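Local coordinates for protein carbohydrate oxidase (Microdochium nivale, PDB 3RJA) that catalyses the FAD-dependent oxidation of the C1 hydroxyl of mono-, oligo- and polysaccharides to lactones, passing the electrons to molecular oxygen to give hydrogen peroxide, at residues A[14-17]-A[18-21]; A[264-267]-A[268-271]; A[293-296]-A[297-300]; A[303-307]-A[308-312]. All coordinates share one frame; numbering follows the deposited sequence. Where two conformers were deposited one is given.

Contact 1 (A[14-17]-A[18-21]); sequences IDIP and GTAD. With ABL ((2R,3R,4R,5R)-4,5-dihydroxy-2-(hydroxymethyl)-6-oxopiperidin-3-yl beta-D-glucopyranoside), chain H.
Asp15 and Asp21 come together around the flat lactam group of the bound disaccharide analogue, ABL of chain H. Over one face of the lactam lies the side chain of Asp21, its CB 3.4 Å from C1A of ABL; below the other face lies the carbonyl of Ile14, whose O is 3.3 Å from N5 of ABL. Beside the ring, the carboxylate of Asp15 brings OD1 to 2.8 Å from N5 of the same ligand. The scaffold is a type II beta turn from Ile16 to Thr19 that runs straight into helix 20-25, with Thr19 at the N-cap. Thr19 N closes the turn onto Ile16 O at 3.1 Å, the N-H reaching the acceptor at 152°. Gly18 takes the third position with phi 102°, where a beta carbon would collide with Pro17 O. At the mouth of the turn the lactam oxygen is gripped by the backbone: Ile16 N donates to O1A of ABL over 3.0 Å in a nearly straight bond. The hydroxyl of Thr19, set between its own backbone N and carbonyl carbon (chi1 66°), points into the same spot, within bonding range of Ile16 O and of O1A and O2A of ABL, so that its one proton is not assigned. Around the site, Asp21 is salt-bridged to Arg90, and Asp15 packs on Ile40 and Tyr22. This is a surface sugar site, with the side chain of Asp15 about 13 Å from the FAD. Thr19 CG2 rests against Ile16 CB at 3.7 Å.

Contact 2 (A[264-267]-A[268-271]); sequences YGTP and EQWR
Two first torsions bring Thr266 and Gln269 together. Thr266 carries OG1 between its backbone N and carbonyl carbon (chi1 67°), which aims the hydroxyl at the first turn of the helix, while Gln269 sets CG anti to its own carbonyl carbon (chi1 -72°) and runs on extended, so that its amide returns to the start of the same turn. OE1 of Gln269 takes the backbone N-H of Thr266 at 2.8 Å; the bond is almost straight, and the donor lies in the carbonyl plane of the amide. In exchange, Gln269 N donates to Thr266 OG1 at 3.2 Å. These reciprocal bonds make a capping box, with Thr266 as the N-cap of helix 267-278 where the chain leaves strand 258-264. A valine here is likely to leave Gln269 N without its capping acceptor. Gln269 OE1 lies close by Gly265, where a beta carbon would clash with it. Behind the box the helical ladder begins, Trp270 N bonding Thr266 O at 2.8 Å and Arg271 N bonding Pro267 O at 3.1 Å. Pro267, first in the helix, lies alongside Glu268, whose chain bends at chi2 and brings OE1 to 3.8 Å from Pro267 CD. The proline ring leans on Thr290 and Ser292 of strand 286-293. Trp270, which has Pro267 O at its ring edge, turns inward to stack on Phe214, fastening the helix to the sheet.

Contact 3 (A[293-296]-A[297-300]); sequences LNWI and ESVL
The chain is extended through Leu293, the last residue of strand 286-293, and Asn294, and coils into helix 295-301 from Trp295 on, bringing the CA atoms of Trp295 and Ser298 to 5.2 Å. Asn294 is the N-cap, and with Glu297 it builds a capping box. Its OD1 receives Glu297 N at 3.0 Å, the donor almost straight in line with the side-chain C=O, and Asn294 N donates in return to Glu297 OE1 at 2.9 Å. That oxygen is met on its anti side, with the donor somewhat out of the carboxylate plane. The two side chains run at about a right angle, yet their flat ends stack, amide and carboxylate planes being 27° apart. A leucine in place of Asn294 would probably leave Glu297 N without its side-chain capping acceptor and the carboxylate without the amide it lies against. Leu293 packs against the glutamate, its CD2 3.8 Å from Glu297 CB. At the next residue after the cap, Trp295 O serves two donors: Val299 N in the regular helical bond, and Ser298 OG, which arrives in the carbonyl plane on a lone pair at 2.6 Å. The serine reaches it because chi1 of 72° folds OG back over the turn. Trp295 itself is buried against Leu211 and Pro208, and Asn120 of helix 112-123 meets both it and Ile296. Val299 sits over one face of the indole in a CH-pi contact, its CG2 4.1 Å from the centroid of the five-membered ring and 21° off the ring normal.

Contact 4 (A[303-307]-A[308-312]); sequences SNFDH and VDFIT. With ZN (zinc ion), chain E; ZN (zinc ion), chain D; ABL ((2R,3R,4R,5R)-4,5-dihydroxy-2-(hydroxymethyl)-6-oxopiperidin-3-yl beta-D-glucopyranoside), chain G.
His307 does two jobs at once: its imidazole binds a zinc ion through ND1 at 2.2 Å and lies flat against the ring of Phe310. The two rings form an offset stack, planes only 7° apart and centroids 4.5 Å apart, with Phe310 CE1 over the imidazole and NE2 of His307 over the phenyl. The metal would be expected to polarise the imidazole and so make it more electron-poor against its aromatic neighbour. Phe310 also turns an edge to the face of Phe305 at a plane angle of 69°, CZ pointing at the latter ring, which completes an aromatic cluster in the loop between helix 295-301 and strand 318-326. Pro133 touches both phenylalanines. Asp306 OD1 joins His307 on the zinc at 2.0 Å. Two residues past His307, Asp309 is the centre of an inverse gamma turn, and its carboxylate chelates a second zinc through OD1 at 2.1 Å and OD2 at 2.3 Å, beside two waters and His114. At the start of the loop Ser303 makes an ST turn, OG accepting from Phe305 N, and the same hydroxyl is hydrogen-bonded to Leu300 O; its CB rests on Val308 CG1. Asn304, inside the ST turn, faces the substrate pocket, where Tyr72 and Arg391 also hold the analogue: ND2 donates to O6 of ABL chain G at 3.3 Å.

Contacts 2, 3 and 4 form a connected series. Contacts 2 and 3 begin helices that leave strands of the eight-stranded antiparallel sheet, and they meet where Tyr264 OH lies 3.5 Å from Trp295 CZ3. Helix 295-301 then leads into the loop of contact 4, where Leu300 CA packs on Val308 CG1 at 3.5 Å. That loop comes close to the flavin: the side chain of Phe305 is about 6 Å from FAD, against about 10 Å for Val299. Contact 1 stands apart, about 9 Å from contact 4 between nearest atoms and about 51 Å from contact 2 between centres. Contacts 1 and 4 each hold a separate molecule of the analogue.

Contact 1 (A[14-17]-A[18-21])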
loop_
_atom_site.group_PDB
_atom_site.type_symbol
_atom_site.label_atom_id
_atom_site.label_comp_id
_atom_site.label_asym_id
_atom_site.label_seq_id
_atom_site.Cartn_x
_atom_site.Cartn_y
_atom_site.Cartn_z
ATOM N N ILE A 14 18.631 5.910 -20.664
ATOM C CA ILE A 14 18.580 4.498 -20.380
ATOM C C ILE A 14 19.665 4.165 -19.376
ATOM O O ILE A 14 20.660 4.849 -19.328
ATOM C CB ILE A 14 18.681 3.638 -21.661
ATOM C CG1 ILE A 14 19.953 3.944 -22.461
ATOM C CG2 ILE A 14 17.410 3.817 -22.524
ATOM C CD1 ILE A 14 20.271 2.910 -23.546
ATOM N N ASP A 15 19.462 3.141 -18.549
ATOM C CA ASP A 15 20.524 2.719 -17.648
ATOM C C ASP A 15 21.477 1.780 -18.403
ATOM O O ASP A 15 21.066 1.034 -19.279
ATOM C CB ASP A 15 19.981 2.018 -16.385
ATOM C CG ASP A 15 19.317 2.966 -15.400
ATOM O OD1 ASP A 15 19.547 4.199 -15.421
ATOM O OD2 ASP A 15 18.543 2.453 -14.556
ATOM N N ILE A 16 22.748 1.841 -18.039
ATOM C CA ILE A 16 23.798 1.037 -18.661
ATOM C C ILE A 16 24.180 -0.062 -17.687
ATOM O O ILE A 16 24.676 0.241 -16.606
ATOM C CB ILE A 16 25.067 1.893 -18.957
ATOM C CG1 ILE A 16 24.770 2.943 -20.024
ATOM C CG2 ILE A 16 26.252 1.005 -19.386
ATOM C CD1 ILE A 16 23.861 2.440 -21.106
ATOM N N PRO A 17 23.952 -1.349 -18.056
ATOM C CA PRO A 17 24.387 -2.389 -17.104
ATOM C C PRO A 17 25.828 -2.171 -16.660
ATOM O O PRO A 17 26.680 -1.845 -17.486
ATOM C CB PRO A 17 24.252 -3.689 -17.905
ATOM C CG PRO A 17 23.191 -3.393 -18.908
ATOM C CD PRO A 17 23.328 -1.942 -19.265
ATOM N N GLY A 18 26.067 -2.303 -15.356
ATOM C CA GLY A 18 27.403 -2.204 -14.798
ATOM C C GLY A 18 27.676 -0.863 -14.129
ATOM O O GLY A 18 28.703 -0.707 -13.471
ATOM N N THR A 19 26.773 0.109 -14.306
ATOM C CA THR A 19 26.963 1.443 -13.728
ATOM C C THR A 19 26.155 1.588 -12.424
ATOM O O THR A 19 25.190 0.830 -12.187
ATOM C CB THR A 19 26.553 2.557 -14.705
ATOM O OG1 THR A 19 25.143 2.504 -14.950
ATOM C CG2 THR A 19 27.295 2.450 -16.028
ATOM N N ALA A 20 26.530 2.572 -11.609
ATOM C CA ALA A 20 25.831 2.850 -10.356
ATOM C C ALA A 20 24.322 2.979 -10.564
ATOM O O ALA A 20 23.566 2.298 -9.880
ATOM C CB ALA A 20 26.392 4.115 -9.668
ATOM N N ASP A 21 23.897 3.837 -11.496
ATOM C CA ASP A 21 22.474 4.042 -11.737
ATOM C C ASP A 21 21.758 2.726 -12.040
ATOM O O ASP A 21 20.699 2.477 -11.493
ATOM C CB ASP A 21 22.232 5.067 -12.845
ATOM C CG ASP A 21 22.311 6.505 -12.331
ATOM O OD1 ASP A 21 21.250 7.091 -12.015
ATOM O OD2 ASP A 21 23.430 7.046 -12.219
HETATM C C1A ABL H . 22.916 5.066 -16.139
HETATM O O1A ABL H . 22.939 3.845 -15.855
HETATM C C2A ABL H . 24.200 5.887 -16.266
HETATM O O2A ABL H . 25.171 5.261 -15.431
HETATM C C3A ABL H . 23.987 7.318 -15.747
HETATM O O3A ABL H . 25.185 8.070 -16.012
HETATM C C4A ABL H . 22.833 7.964 -16.462
HETATM O O1 ABL H . 22.627 9.303 -15.975
HETATM C C5A ABL H . 21.585 7.155 -16.018
HETATM N N5 ABL H . 21.752 5.725 -16.335
HETATM C C6A ABL H . 20.340 7.641 -16.795
HETATM O O6A ABL H . 20.689 8.008 -18.117
HETATM C C1 ABL H . 22.796 10.462 -16.827
HETATM C C2 ABL H . 22.450 11.727 -16.018
HETATM O O2 ABL H . 21.100 11.667 -15.545
HETATM C C3 ABL H . 22.634 12.973 -16.873
HETATM O O3 ABL H . 22.503 14.093 -16.017
HETATM C C4 ABL H . 24.017 12.947 -17.597
HETATM O O4 ABL H . 24.084 13.995 -18.552
HETATM C C5 ABL H . 24.240 11.603 -18.300
HETATM O O5 ABL H . 24.119 10.580 -17.300
HETATM C C6 ABL H . 25.556 11.498 -19.081
HETATM O O6 ABL H . 26.719 11.748 -18.337
#

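Contact 2 (A[264-267]-A[268-271])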
loop_
_atom_site.group_PDB
_atom_site.type_symbol
_atom_site.label_atom_id
_atom_site.label_comp_id
_atom_site.label_asym_id
_atom_site.label_seq_id
_atom_site.Cartn_x
_atom_site.Cartn_y
_atom_site.Cartn_z
ATOM N N TYR A 264 -6.071 12.473 16.552
ATOM C CA TYR A 264 -6.208 13.881 16.162
ATOM C C TYR A 264 -6.770 14.695 17.323
ATOM O O TYR A 264 -8.001 14.798 17.493
ATOM C CB TYR A 264 -7.083 14.031 14.914
ATOM C CG TYR A 264 -6.300 13.878 13.636
ATOM C CD1 TYR A 264 -5.752 12.633 13.271
ATOM C CD2 TYR A 264 -6.075 14.977 12.802
ATOM C CE1 TYR A 264 -4.987 12.478 12.086
ATOM C CE2 TYR A 264 -5.338 14.847 11.617
ATOM C CZ TYR A 264 -4.790 13.590 11.266
ATOM O OH TYR A 264 -4.079 13.472 10.116
ATOM N N GLY A 265 -5.859 15.258 18.122
ATOM C CA GLY A 265 -6.223 16.020 19.325
ATOM C C GLY A 265 -5.220 15.786 20.455
ATOM O O GLY A 265 -4.121 15.237 20.234
ATOM N N THR A 266 -5.588 16.218 21.660
ATOM C CA THR A 266 -4.647 16.252 22.797
ATOM C C THR A 266 -4.582 14.904 23.517
ATOM O O THR A 266 -5.498 14.073 23.376
ATOM C CB THR A 266 -5.083 17.322 23.827
ATOM O OG1 THR A 266 -6.319 16.906 24.424
ATOM C CG2 THR A 266 -5.266 18.704 23.143
ATOM N N PRO A 267 -3.520 14.687 24.319
ATOM C CA PRO A 267 -3.443 13.458 25.120
ATOM C C PRO A 267 -4.658 13.202 26.033
ATOM O O PRO A 267 -5.052 12.034 26.239
ATOM C CB PRO A 267 -2.175 13.658 25.950
ATOM C CG PRO A 267 -1.329 14.611 25.134
ATOM C CD PRO A 267 -2.289 15.516 24.434
ATOM N N GLU A 268 -5.256 14.267 26.563
ATOM C CA GLU A 268 -6.407 14.110 27.475
ATOM C C GLU A 268 -7.655 13.727 26.677
ATOM O O GLU A 268 -8.457 12.911 27.135
ATOM C CB GLU A 268 -6.658 15.395 28.298
ATOM C CG GLU A 268 -5.516 15.797 29.285
ATOM C CD GLU A 268 -4.190 16.262 28.606
ATOM O OE1 GLU A 268 -4.190 16.812 27.467
ATOM O OE2 GLU A 268 -3.127 16.081 29.239
ATOM N N GLN A 269 -7.817 14.322 25.485
ATOM C CA GLN A 269 -8.919 13.951 24.596
ATOM C C GLN A 269 -8.741 12.512 24.113
ATOM O O GLN A 269 -9.718 11.766 24.005
ATOM C CB GLN A 269 -9.015 14.889 23.405
ATOM C CG GLN A 269 -9.527 16.268 23.751
ATOM C CD GLN A 269 -9.242 17.290 22.683
ATOM O OE1 GLN A 269 -8.207 17.256 22.016
ATOM N NE2 GLN A 269 -10.157 18.232 22.529
ATOM N N TRP A 270 -7.498 12.112 23.845
ATOM C CA TRP A 270 -7.256 10.725 23.440
ATOM C C TRP A 270 -7.764 9.768 24.526
ATOM O O TRP A 270 -8.574 8.858 24.250
ATOM C CB TRP A 270 -5.771 10.419 23.090
ATOM C CG TRP A 270 -5.606 8.918 23.015
ATOM C CD1 TRP A 270 -6.090 8.087 22.038
ATOM C CD2 TRP A 270 -5.045 8.071 24.016
ATOM N NE1 TRP A 270 -5.828 6.770 22.347
ATOM C CE2 TRP A 270 -5.187 6.730 23.559
ATOM C CE3 TRP A 270 -4.406 8.309 25.245
ATOM C CZ2 TRP A 270 -4.716 5.643 24.282
ATOM C CZ3 TRP A 270 -3.928 7.233 25.967
ATOM C CH2 TRP A 270 -4.080 5.904 25.487
ATOM N N ARG A 271 -7.280 9.969 25.754
ATOM C CA ARG A 271 -7.612 9.071 26.856
ATOM C C ARG A 271 -9.125 8.936 27.047
ATOM O O ARG A 271 -9.646 7.822 27.144
ATOM C CB ARG A 271 -6.910 9.485 28.161
ATOM C CG ARG A 271 -7.152 8.537 29.325
ATOM C CD ARG A 271 -6.596 7.156 28.991
ATOM N NE ARG A 271 -6.678 6.175 30.074
ATOM C CZ ARG A 271 -5.646 5.804 30.831
ATOM N NH1 ARG A 271 -4.448 6.362 30.663
ATOM N NH2 ARG A 271 -5.809 4.878 31.772
#

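Contact 3 (A[293-296]-A[297-300])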
loop_
_atom_site.group_PDB
_atom_site.type_symbol
_atom_site.label_atom_id
_atom_site.label_comp_id
_atom_site.label_asym_id
_atom_site.label_seq_id
_atom_site.Cartn_x
_atom_site.Cartn_y
_atom_site.Cartn_z
ATOM N N LEU A 293 2.744 15.636 19.252
ATOM C CA LEU A 293 3.442 15.787 17.970
ATOM C C LEU A 293 2.702 16.758 17.084
ATOM O O LEU A 293 1.464 16.857 17.159
ATOM C CB LEU A 293 3.505 14.437 17.218
ATOM C CG LEU A 293 4.205 13.235 17.874
ATOM C CD1 LEU A 293 3.759 11.930 17.233
ATOM C CD2 LEU A 293 5.716 13.373 17.798
ATOM N N ASN A 294 3.433 17.448 16.214
ATOM C CA ASN A 294 2.776 18.060 15.070
ATOM C C ASN A 294 2.850 17.117 13.864
ATOM O O ASN A 294 3.401 15.994 13.967
ATOM C CB ASN A 294 3.346 19.463 14.757
ATOM C CG ASN A 294 4.785 19.418 14.291
ATOM O OD1 ASN A 294 5.263 18.408 13.759
ATOM N ND2 ASN A 294 5.495 20.521 14.496
ATOM N N TRP A 295 2.278 17.559 12.737
ATOM C CA TRP A 295 2.254 16.756 11.522
ATOM C C TRP A 295 3.623 16.172 11.126
ATOM O O TRP A 295 3.777 14.948 11.053
ATOM C CB TRP A 295 1.708 17.552 10.328
ATOM C CG TRP A 295 1.675 16.698 9.101
ATOM C CD1 TRP A 295 2.437 16.841 7.983
ATOM C CD2 TRP A 295 0.848 15.536 8.884
ATOM N NE1 TRP A 295 2.129 15.850 7.065
ATOM C CE2 TRP A 295 1.162 15.034 7.598
ATOM C CE3 TRP A 295 -0.128 14.885 9.645
ATOM C CZ2 TRP A 295 0.514 13.911 7.044
ATOM C CZ3 TRP A 295 -0.789 13.768 9.094
ATOM C CH2 TRP A 295 -0.468 13.295 7.796
ATOM N N ILE A 296 4.602 17.041 10.848
ATOM C CA ILE A 296 5.878 16.546 10.305
ATOM C C ILE A 296 6.587 15.620 11.306
ATOM O O ILE A 296 7.234 14.622 10.938
ATOM C CB ILE A 296 6.795 17.699 9.750
ATOM C CG1 ILE A 296 7.864 17.150 8.800
ATOM C CG2 ILE A 296 7.440 18.528 10.880
ATOM C CD1 ILE A 296 7.320 16.372 7.581
ATOM N N GLU A 297 6.426 15.941 12.582
ATOM C CA GLU A 297 6.945 15.102 13.641
ATOM C C GLU A 297 6.298 13.731 13.648
ATOM O O GLU A 297 6.992 12.735 13.883
ATOM C CB GLU A 297 6.764 15.787 14.994
ATOM C CG GLU A 297 7.747 16.950 15.206
ATOM C CD GLU A 297 7.405 17.809 16.420
ATOM O OE1 GLU A 297 6.262 17.715 16.954
ATOM O OE2 GLU A 297 8.287 18.604 16.829
ATOM N N SER A 298 4.981 13.666 13.382
ATOM C CA SER A 298 4.296 12.366 13.333
ATOM C C SER A 298 4.816 11.547 12.150
ATOM O O SER A 298 5.006 10.340 12.263
ATOM C CB SER A 298 2.761 12.515 13.261
ATOM O OG SER A 298 2.344 12.992 11.984
ATOM N N VAL A 299 5.076 12.201 11.023
ATOM C CA VAL A 299 5.681 11.495 9.884
ATOM C C VAL A 299 7.008 10.805 10.256
ATOM O O VAL A 299 7.220 9.616 9.939
ATOM C CB VAL A 299 5.861 12.391 8.652
ATOM C CG1 VAL A 299 6.293 11.532 7.405
ATOM C CG2 VAL A 299 4.570 13.109 8.345
ATOM N N LEU A 300 7.880 11.548 10.942
ATOM C CA LEU A 300 9.143 10.993 11.415
ATOM C C LEU A 300 8.894 9.884 12.434
ATOM O O LEU A 300 9.535 8.809 12.389
ATOM C CB LEU A 300 10.031 12.098 12.054
ATOM C CG LEU A 300 11.424 11.659 12.541
ATOM C CD1 LEU A 300 12.177 10.927 11.405
ATOM C CD2 LEU A 300 12.236 12.885 13.078
#

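Contact 4 (A[303-307]-A[308-312])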
loop_
_atom_site.group_PDB
_atom_site.type_symbol
_atom_site.label_atom_id
_atom_site.label_comp_id
_atom_site.label_asym_id
_atom_site.label_seq_id
_atom_site.Cartn_x
_atom_site.Cartn_y
_atom_site.Cartn_z
ATOM N N SER A 303 8.100 6.397 11.010
ATOM C CA SER A 303 8.860 6.073 9.790
ATOM C C SER A 303 9.843 4.901 9.918
ATOM O O SER A 303 10.205 4.272 8.891
ATOM C CB SER A 303 9.666 7.307 9.324
ATOM O OG SER A 303 10.679 7.624 10.264
ATOM N N ASN A 304 10.304 4.648 11.148
ATOM C CA ASN A 304 11.352 3.670 11.429
ATOM C C ASN A 304 12.725 4.077 10.878
ATOM O O ASN A 304 13.584 3.223 10.699
ATOM C CB ASN A 304 10.975 2.274 10.914
ATOM C CG ASN A 304 9.866 1.641 11.724
ATOM O OD1 ASN A 304 9.841 1.769 12.949
ATOM N ND2 ASN A 304 8.930 0.964 11.048
ATOM N N PHE A 305 12.917 5.363 10.584
ATOM C CA PHE A 305 14.214 5.881 10.100
ATOM C C PHE A 305 14.540 7.180 10.797
ATOM O O PHE A 305 13.666 7.796 11.430
ATOM C CB PHE A 305 14.196 6.108 8.575
ATOM C CG PHE A 305 14.180 4.850 7.805
ATOM C CD1 PHE A 305 15.380 4.206 7.487
ATOM C CD2 PHE A 305 12.971 4.254 7.450
ATOM C CE1 PHE A 305 15.376 3.007 6.802
ATOM C CE2 PHE A 305 12.946 3.036 6.754
ATOM C CZ PHE A 305 14.150 2.405 6.434
ATOM N N ASP A 306 15.802 7.600 10.696
ATOM C CA ASP A 306 16.197 8.824 11.354
ATOM C C ASP A 306 15.883 10.055 10.478
ATOM O O ASP A 306 16.135 11.163 10.884
ATOM C CB ASP A 306 17.666 8.775 11.827
ATOM C CG ASP A 306 18.668 8.913 10.689
ATOM O OD1 ASP A 306 18.279 8.906 9.501
ATOM O OD2 ASP A 306 19.869 9.040 10.992
ATOM N N HIS A 307 15.346 9.843 9.280
ATOM C CA HIS A 307 14.812 10.955 8.475
ATOM C C HIS A 307 13.709 10.413 7.561
ATOM O O HIS A 307 13.594 9.187 7.366
ATOM C CB HIS A 307 15.923 11.633 7.651
ATOM C CG HIS A 307 16.382 10.821 6.476
ATOM N ND1 HIS A 307 17.289 9.789 6.584
ATOM C CD2 HIS A 307 16.050 10.882 5.167
ATOM C CE1 HIS A 307 17.503 9.259 5.397
ATOM N NE2 HIS A 307 16.764 9.906 4.519
ATOM N N VAL A 308 12.901 11.315 7.010
ATOM C CA VAL A 308 11.806 10.923 6.117
ATOM C C VAL A 308 11.922 11.374 4.684
ATOM O O VAL A 308 11.271 10.783 3.811
ATOM C CB VAL A 308 10.415 11.331 6.651
ATOM C CG1 VAL A 308 10.186 10.718 8.059
ATOM C CG2 VAL A 308 10.242 12.809 6.663
ATOM N N ASP A 309 12.723 12.408 4.415
ATOM C CA ASP A 309 12.807 12.906 3.038
ATOM C C ASP A 309 13.674 11.987 2.168
ATOM O O ASP A 309 14.854 12.263 1.934
ATOM C CB ASP A 309 13.282 14.364 3.000
ATOM C CG ASP A 309 13.138 15.004 1.617
ATOM O OD1 ASP A 309 12.506 14.435 0.706
ATOM O OD2 ASP A 309 13.672 16.103 1.424
ATOM N N PHE A 310 13.071 10.888 1.697
ATOM C CA PHE A 310 13.757 9.925 0.843
ATOM C C PHE A 310 13.634 10.272 -0.625
ATOM O O PHE A 310 12.518 10.456 -1.148
ATOM C CB PHE A 310 13.223 8.506 1.086
ATOM C CG PHE A 310 13.882 7.792 2.238
ATOM C CD1 PHE A 310 13.645 8.182 3.544
ATOM C CD2 PHE A 310 14.741 6.723 2.009
ATOM C CE1 PHE A 310 14.262 7.505 4.620
ATOM C CE2 PHE A 310 15.354 6.042 3.077
ATOM C CZ PHE A 310 15.094 6.436 4.384
ATOM N N ILE A 311 14.780 10.380 -1.285
ATOM C CA ILE A 311 14.834 10.516 -2.751
ATOM C C ILE A 311 15.655 9.366 -3.375
ATOM O O ILE A 311 15.972 9.385 -4.561
ATOM C CB ILE A 311 15.410 11.892 -3.172
ATOM C CG1 ILE A 311 16.818 12.099 -2.586
ATOM C CG2 ILE A 311 14.448 13.041 -2.739
ATOM C CD1 ILE A 311 17.602 13.293 -3.244
ATOM N N THR A 312 15.987 8.386 -2.536
ATOM C CA THR A 312 16.681 7.143 -2.873
ATOM C C THR A 312 15.869 5.984 -2.259
ATOM O O THR A 312 15.009 6.231 -1.418
ATOM C CB THR A 312 18.074 7.084 -2.194
ATOM O OG1 THR A 312 17.922 7.425 -0.814
ATOM C CG2 THR A 312 19.040 8.046 -2.842
HETATM ZN ZN ZN E . 18.989 9.854 7.907
HETATM ZN ZN ZN D . 12.797 15.952 -0.660
HETATM C C1A ABL G . 3.892 -1.952 6.020
HETATM O O1A ABL G . 2.888 -1.835 5.279
HETATM C C2A ABL G . 3.834 -1.534 7.504
HETATM O O2A ABL G . 2.956 -0.414 7.600
HETATM C C3A ABL G . 5.221 -1.195 8.105
HETATM O O3A ABL G . 5.053 -1.148 9.544
HETATM C C4A ABL G . 6.199 -2.306 7.776
HETATM O O1 ABL G . 7.504 -2.060 8.358
HETATM C C5A ABL G . 6.364 -2.400 6.219
HETATM N N5 ABL G . 5.046 -2.466 5.533
HETATM C C6A ABL G . 7.136 -3.670 5.777
HETATM O O6A ABL G . 7.817 -3.516 4.518
HETATM C C1 ABL G . 7.868 -2.721 9.604
HETATM C C2 ABL G . 9.407 -2.845 9.720
HETATM O O2 ABL G . 9.890 -3.593 8.598
HETATM C C3 ABL G . 9.763 -3.518 11.053
HETATM O O3 ABL G . 11.175 -3.636 11.218
HETATM C C4 ABL G . 9.097 -2.717 12.218
HETATM O O4 ABL G . 9.396 -3.275 13.489
HETATM C C5 ABL G . 7.578 -2.667 12.012
HETATM O O5 ABL G . 7.317 -2.050 10.727
HETATM C C6 ABL G . 6.852 -1.934 13.146
HETATM O O6 ABL G . 7.329 -0.650 13.395
HETATM O O HOH W 1 12.277 17.972 -0.072
HETATM O O HOH W 2 14.750 15.892 -1.389
#